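Local coordinates for protein retinoic acid receptor (Platynereis dumerilii, PDB 6EU9) that binds all-trans retinoic acid through its nuclear receptor ligand-binding domain and is an ancestral-type, low-affinity retinoid sensor that triggers neuronal differentiation, at the interface of chains A and B. Sequence-based numbering; all coordinates share one arbitrary frame. Chains: chain A/B, Retinoic acid receptor.

Contact 1: the interface of chains A and B. Residues chain A 55-56, 59-60, 63, 232; chain B 75-77, 80, 165.
This is an asymmetric helix-to-helix-end interface between two copies of a nuclear receptor ligand-binding domain. It joins them in the deposited assembly, although it may be a crystal contact rather than a physiological dimer. Helix 48-66 of chain A, helix 3 of the family, faces the start of helix 76-97 of chain B.

A:Asp63 caps that start. Its CG lies anti to the carbonyl carbon (chi1 -82°), and the carboxylate crosses B:Thr76 obliquely. The hydroxyl OG1 of B:Thr76 donates to A:Asp63 OD1 at 2.7 Å. The backbone N of B:Thr76 forks, donating to OD1 of A:Asp63 at 3.3 Å and to OD2 at 3.2 Å. All three bonds use syn lone pairs. OD1 thus takes two donors, and the helix start would favour the charged carboxylate. An alanine at A:Asp63 would lose all three bonds and would probably leave the B helix end more weakly held.

B:Thr76 CG2, anti to its own backbone N, turns the other way and meets A:Ala59 CB at 3.6 Å. It also faces A:Ile232, which crosses B:Ile80 at about a right angle with their CD1 methyls 3.8 Å apart.

The amide of B:Asn77 lies against A:Ala59 and crosses A:Lys56 near its backbone. B:Glu165 steadies this edge from within chain B. Its OE1 accepts from B:Asn77 ND2 at 3.1 Å, from above the carboxylate plane, and its OE2 accepts from B:Ser75 OG, nearly along the C-O axis. A:Lys56 NZ is 4.3 Å from B:Glu165 OE1, so any attraction is through space. A:Asn60 points tip to tip at B:Glu165.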
loop_
_atom_site.group_PDB
_atom_site.type_symbol
_atom_site.label_atom_id
_atom_site.label_comp_id
_atom_site.label_asym_id
_atom_site.label_seq_id
_atom_site.Cartn_x
_atom_site.Cartn_y
_atom_site.Cartn_z
ATOM N N THR A 55 5.592 7.485 5.233
ATOM C CA THR A 55 4.683 6.410 4.767
ATOM C C THR A 55 5.178 5.898 3.423
ATOM O O THR A 55 5.528 4.759 3.305
ATOM C CB THR A 55 3.191 6.838 4.583
ATOM O OG1 THR A 55 2.628 7.192 5.819
ATOM C CG2 THR A 55 2.308 5.721 3.925
ATOM N N LYS A 56 5.411 6.831 2.528
ATOM C CA LYS A 56 5.809 6.543 1.177
ATOM C C LYS A 56 7.200 5.898 1.197
ATOM O O LYS A 56 7.398 4.949 0.480
ATOM C CB LYS A 56 5.795 7.851 0.360
ATOM C CG LYS A 56 4.396 8.510 0.294
ATOM C CD LYS A 56 4.398 10.044 0.161
ATOM C CE LYS A 56 4.582 10.587 -1.276
ATOM N NZ LYS A 56 3.956 9.825 -2.422
ATOM N N ALA A 59 6.995 2.385 2.144
ATOM C CA ALA A 59 6.268 1.607 1.138
ATOM C C ALA A 59 7.275 1.216 0.083
ATOM O O ALA A 59 7.292 0.063 -0.310
ATOM C CB ALA A 59 5.086 2.393 0.569
ATOM N N ASN A 60 8.164 2.150 -0.246
ATOM C CA ASN A 60 9.161 1.916 -1.263
ATOM C C ASN A 60 10.192 0.861 -0.893
ATOM O O ASN A 60 10.592 0.110 -1.736
ATOM C CB ASN A 60 9.848 3.228 -1.558
ATOM C CG ASN A 60 9.066 4.125 -2.432
ATOM O OD1 ASN A 60 8.151 3.703 -3.138
ATOM N ND2 ASN A 60 9.416 5.372 -2.409
ATOM N N ASP A 63 8.735 -2.535 -1.593
ATOM C CA ASP A 63 8.754 -2.781 -3.022
ATOM C C ASP A 63 10.164 -3.166 -3.396
ATOM O O ASP A 63 10.366 -3.883 -4.336
ATOM C CB ASP A 63 8.342 -1.497 -3.768
ATOM C CG ASP A 63 6.854 -1.339 -3.823
ATOM O OD1 ASP A 63 6.159 -2.070 -3.078
ATOM O OD2 ASP A 63 6.381 -0.462 -4.579
ATOM N N ILE A 232 -0.019 -1.939 5.568
ATOM C CA ILE A 232 1.043 -2.650 4.846
ATOM C C ILE A 232 1.269 -4.042 5.463
ATOM O O ILE A 232 1.287 -5.033 4.749
ATOM C CB ILE A 232 2.390 -1.870 4.845
ATOM C CG1 ILE A 232 2.362 -0.637 3.922
ATOM C CG2 ILE A 232 3.628 -2.776 4.586
ATOM C CD1 ILE A 232 3.625 0.195 3.951
ATOM N N SER B 75 2.705 -0.219 -7.064
ATOM C CA SER B 75 3.448 0.173 -5.876
ATOM C C SER B 75 2.644 -0.164 -4.646
ATOM O O SER B 75 1.393 -0.168 -4.656
ATOM C CB SER B 75 3.686 1.674 -5.802
ATOM O OG SER B 75 3.526 2.272 -7.018
ATOM N N THR B 76 3.352 -0.467 -3.537
ATOM C CA THR B 76 2.726 -0.575 -2.231
ATOM C C THR B 76 1.969 0.731 -1.912
ATOM O O THR B 76 0.890 0.661 -1.346
ATOM C CB THR B 76 3.770 -0.944 -1.210
ATOM O OG1 THR B 76 4.013 -2.346 -1.398
ATOM C CG2 THR B 76 3.325 -0.736 0.218
ATOM N N ASN B 77 2.542 1.863 -2.320
ATOM C CA ASN B 77 1.986 3.150 -2.031
ATOM C C ASN B 77 0.625 3.352 -2.712
ATOM O O ASN B 77 -0.369 3.771 -2.069
ATOM C CB ASN B 77 2.918 4.260 -2.467
ATOM C CG ASN B 77 3.453 5.026 -1.317
ATOM O OD1 ASN B 77 2.778 5.173 -0.310
ATOM N ND2 ASN B 77 4.645 5.536 -1.440
ATOM N N ILE B 80 -2.062 1.438 -1.338
ATOM C CA ILE B 80 -2.567 2.074 -0.138
ATOM C C ILE B 80 -3.472 3.250 -0.478
ATOM O O ILE B 80 -4.556 3.364 0.055
ATOM C CB ILE B 80 -1.432 2.482 0.828
ATOM C CG1 ILE B 80 -0.830 1.208 1.428
ATOM C CG2 ILE B 80 -1.890 3.311 2.026
ATOM C CD1 ILE B 80 0.413 1.431 2.255
ATOM N N GLU B 165 1.486 7.592 -7.419
ATOM C CA GLU B 165 2.826 7.552 -7.996
ATOM C C GLU B 165 2.784 7.379 -9.496
ATOM O O GLU B 165 3.445 8.101 -10.203
ATOM C CB GLU B 165 3.678 6.443 -7.375
ATOM C CG GLU B 165 4.660 6.976 -6.357
ATOM C CD GLU B 165 5.051 5.941 -5.335
ATOM O OE1 GLU B 165 5.586 6.346 -4.275
ATOM O OE2 GLU B 165 4.847 4.731 -5.567
#

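Contact 2: the interface of chains A and B. Residues chain A 230-231, 234; chain B 62, 66, 80, 83-84, 231, 234-235.
The short C-terminal helix 230-233 of chain A, part of the activation helix (helix 12, AF-2), docks into what the family identifies as the coactivator groove of chain B. Helices 47-66, 76-97 and 230-236 of chain B line the groove.

A:Leu231 carries the contact and buries 139 Å² of its surface. Its two methyls fork into the groove. CD1 meets the sulfur SD of B:Met235 at 3.4 Å, the two side chains crossing at about a right angle. The same methyl touches B:Ile80 CG2 at 3.9 Å; these side chains slide past each other in opposite directions. CD2 turns to the other wall. It lies 3.9 Å from B:Val62 CG1 and 4.1 Å from B:Leu83 CD1, both crossed obliquely. B:Val62 presents CG1 by setting it anti to the backbone N (chi1 -177°).

B:Glu234 grips the start of the incoming helix. Its chain is extended beyond CG, and OE2 accepts from A:Leu231 N at 2.9 Å. The bond is fairly straight (159° at H) and runs nearly along the C-O axis. The carboxylate also meets the ring of A:Pro230 tip to tip. In the second shell, B:Lys84 NZ donates to the backbone O of B:Glu234 at 2.9 Å, from above the carbonyl plane.

B:Lys66 flanks the other end. Its chain crosses A:Glu234 at about a right angle. NZ is 4.1 Å from A:Glu234 O, too long for a hydrogen bond. A:Glu234 also crosses B:Leu231 obliquely.

B:Glu234 and B:Lys66 are the family's charge-clamp pair, but the lysine side is not bonded here. With A:Leu231 in the groove and the glutamate side bonded, the A helix probably mimics a coactivator LXXLL peptide in part, on the surface that recruits coactivators.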
loop_
_atom_site.group_PDB
_atom_site.type_symbol
_atom_site.label_atom_id
_atom_site.label_comp_id
_atom_site.label_asym_id
_atom_site.label_seq_id
_atom_site.Cartn_x
_atom_site.Cartn_y
_atom_site.Cartn_z
ATOM N N PRO A 230 0.134 -0.607 9.505
ATOM C CA PRO A 230 -0.788 -1.721 9.750
ATOM C C PRO A 230 -1.534 -2.187 8.508
ATOM O O PRO A 230 -1.800 -3.384 8.387
ATOM C CB PRO A 230 -1.745 -1.170 10.817
ATOM C CG PRO A 230 -1.751 0.290 10.624
ATOM C CD PRO A 230 -0.442 0.666 9.998
ATOM N N LEU A 231 -1.878 -1.242 7.621
ATOM C CA LEU A 231 -2.336 -1.608 6.272
ATOM C C LEU A 231 -1.273 -2.393 5.524
ATOM O O LEU A 231 -1.612 -3.437 4.922
ATOM C CB LEU A 231 -2.766 -0.413 5.438
ATOM C CG LEU A 231 -4.109 -0.479 4.680
ATOM C CD1 LEU A 231 -4.291 0.769 3.834
ATOM C CD2 LEU A 231 -4.287 -1.685 3.806
ATOM N N GLU A 234 -0.641 -6.041 6.555
ATOM C CA GLU A 234 -1.577 -6.954 5.921
ATOM C C GLU A 234 -1.086 -7.415 4.545
ATOM O O GLU A 234 -1.713 -7.141 3.485
ATOM C CB GLU A 234 -2.932 -6.283 5.820
ATOM C CG GLU A 234 -4.091 -7.212 6.066
ATOM C CD GLU A 234 -4.759 -6.902 7.384
ATOM O OE1 GLU A 234 -5.131 -5.727 7.573
ATOM O OE2 GLU A 234 -4.915 -7.816 8.224
ATOM N N VAL B 62 -9.996 -4.944 2.095
ATOM C CA VAL B 62 -8.531 -5.040 2.015
ATOM C C VAL B 62 -8.151 -6.404 1.429
ATOM O O VAL B 62 -7.333 -6.478 0.505
ATOM C CB VAL B 62 -7.804 -4.848 3.370
ATOM C CG1 VAL B 62 -6.309 -4.902 3.154
ATOM C CG2 VAL B 62 -8.151 -3.530 4.025
ATOM N N LYS B 66 -6.157 -7.760 -1.825
ATOM C CA LYS B 66 -5.031 -8.638 -1.646
ATOM C C LYS B 66 -5.046 -9.733 -2.702
ATOM O O LYS B 66 -4.018 -10.052 -3.284
ATOM C CB LYS B 66 -5.085 -9.314 -0.284
ATOM C CG LYS B 66 -4.353 -8.631 0.838
ATOM C CD LYS B 66 -4.641 -9.445 2.091
ATOM C CE LYS B 66 -3.403 -9.616 2.982
ATOM N NZ LYS B 66 -3.645 -10.691 3.975
ATOM N N ILE B 80 -2.062 1.438 -1.338
ATOM C CA ILE B 80 -2.567 2.074 -0.138
ATOM C C ILE B 80 -3.472 3.250 -0.478
ATOM O O ILE B 80 -4.556 3.364 0.055
ATOM C CB ILE B 80 -1.432 2.482 0.828
ATOM C CG1 ILE B 80 -0.830 1.208 1.428
ATOM C CG2 ILE B 80 -1.890 3.311 2.026
ATOM C CD1 ILE B 80 0.413 1.431 2.255
ATOM N N LEU B 83 -6.740 2.031 -2.082
ATOM C CA LEU B 83 -7.579 1.343 -1.094
ATOM C C LEU B 83 -8.243 2.351 -0.170
ATOM O O LEU B 83 -9.453 2.173 0.143
ATOM C CB LEU B 83 -6.781 0.359 -0.278
ATOM C CG LEU B 83 -6.867 -1.092 -0.755
ATOM C CD1 LEU B 83 -5.817 -1.901 0.008
ATOM C CD2 LEU B 83 -8.290 -1.592 -0.489
ATOM N N LYS B 84 -7.470 3.375 0.289
ATOM C CA LYS B 84 -8.068 4.362 1.140
ATOM C C LYS B 84 -9.198 5.069 0.415
ATOM O O LYS B 84 -10.305 5.230 0.934
ATOM C CB LYS B 84 -7.019 5.339 1.627
ATOM C CG LYS B 84 -6.583 5.020 3.066
ATOM C CD LYS B 84 -5.092 5.044 3.245
ATOM C CE LYS B 84 -4.528 6.407 3.625
ATOM N NZ LYS B 84 -4.231 6.374 5.094
ATOM N N LEU B 231 -6.407 -1.382 12.022
ATOM C CA LEU B 231 -6.542 -1.320 10.556
ATOM C C LEU B 231 -7.601 -0.325 10.079
ATOM O O LEU B 231 -7.369 0.428 9.158
ATOM C CB LEU B 231 -6.833 -2.700 10.013
ATOM C CG LEU B 231 -6.361 -2.828 8.578
ATOM C CD1 LEU B 231 -4.861 -2.709 8.555
ATOM C CD2 LEU B 231 -6.867 -4.103 7.976
ATOM N N GLU B 234 -6.808 3.653 9.839
ATOM C CA GLU B 234 -5.898 4.175 8.818
ATOM C C GLU B 234 -6.648 4.572 7.536
ATOM O O GLU B 234 -6.360 5.579 6.910
ATOM C CB GLU B 234 -4.813 3.131 8.520
ATOM C CG GLU B 234 -3.380 3.666 8.500
ATOM C CD GLU B 234 -2.432 2.810 7.663
ATOM O OE1 GLU B 234 -1.818 3.340 6.704
ATOM O OE2 GLU B 234 -2.290 1.602 7.948
ATOM N N MET B 235 -7.625 3.756 7.183
ATOM C CA MET B 235 -8.345 3.906 5.947
ATOM C C MET B 235 -9.222 5.159 5.939
ATOM O O MET B 235 -9.126 6.017 5.034
ATOM C CB MET B 235 -9.195 2.660 5.695
ATOM C CG MET B 235 -8.414 1.357 5.782
ATOM S SD MET B 235 -7.696 0.797 4.239
ATOM C CE MET B 235 -9.179 0.300 3.340
#

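The C-alpha centres of contact 1 and contact 2 are about 11 Å apart, and B:Ile80 belongs to both. The two form one continuous patch along helix 76-97 of chain B. Contact 1 covers the start of the helix, as far as B:Ile80, and contact 2 continues from there. The short helix 230-233 of chain A also spans both, with neighbouring residues serving different contacts. Contact 1 may therefore help to hold that helix over the groove of contact 2. Chain A offers its C-terminal helix while chain B offers a groove, so the pairing is not an exact two-fold. A physiological dimer is not established by it.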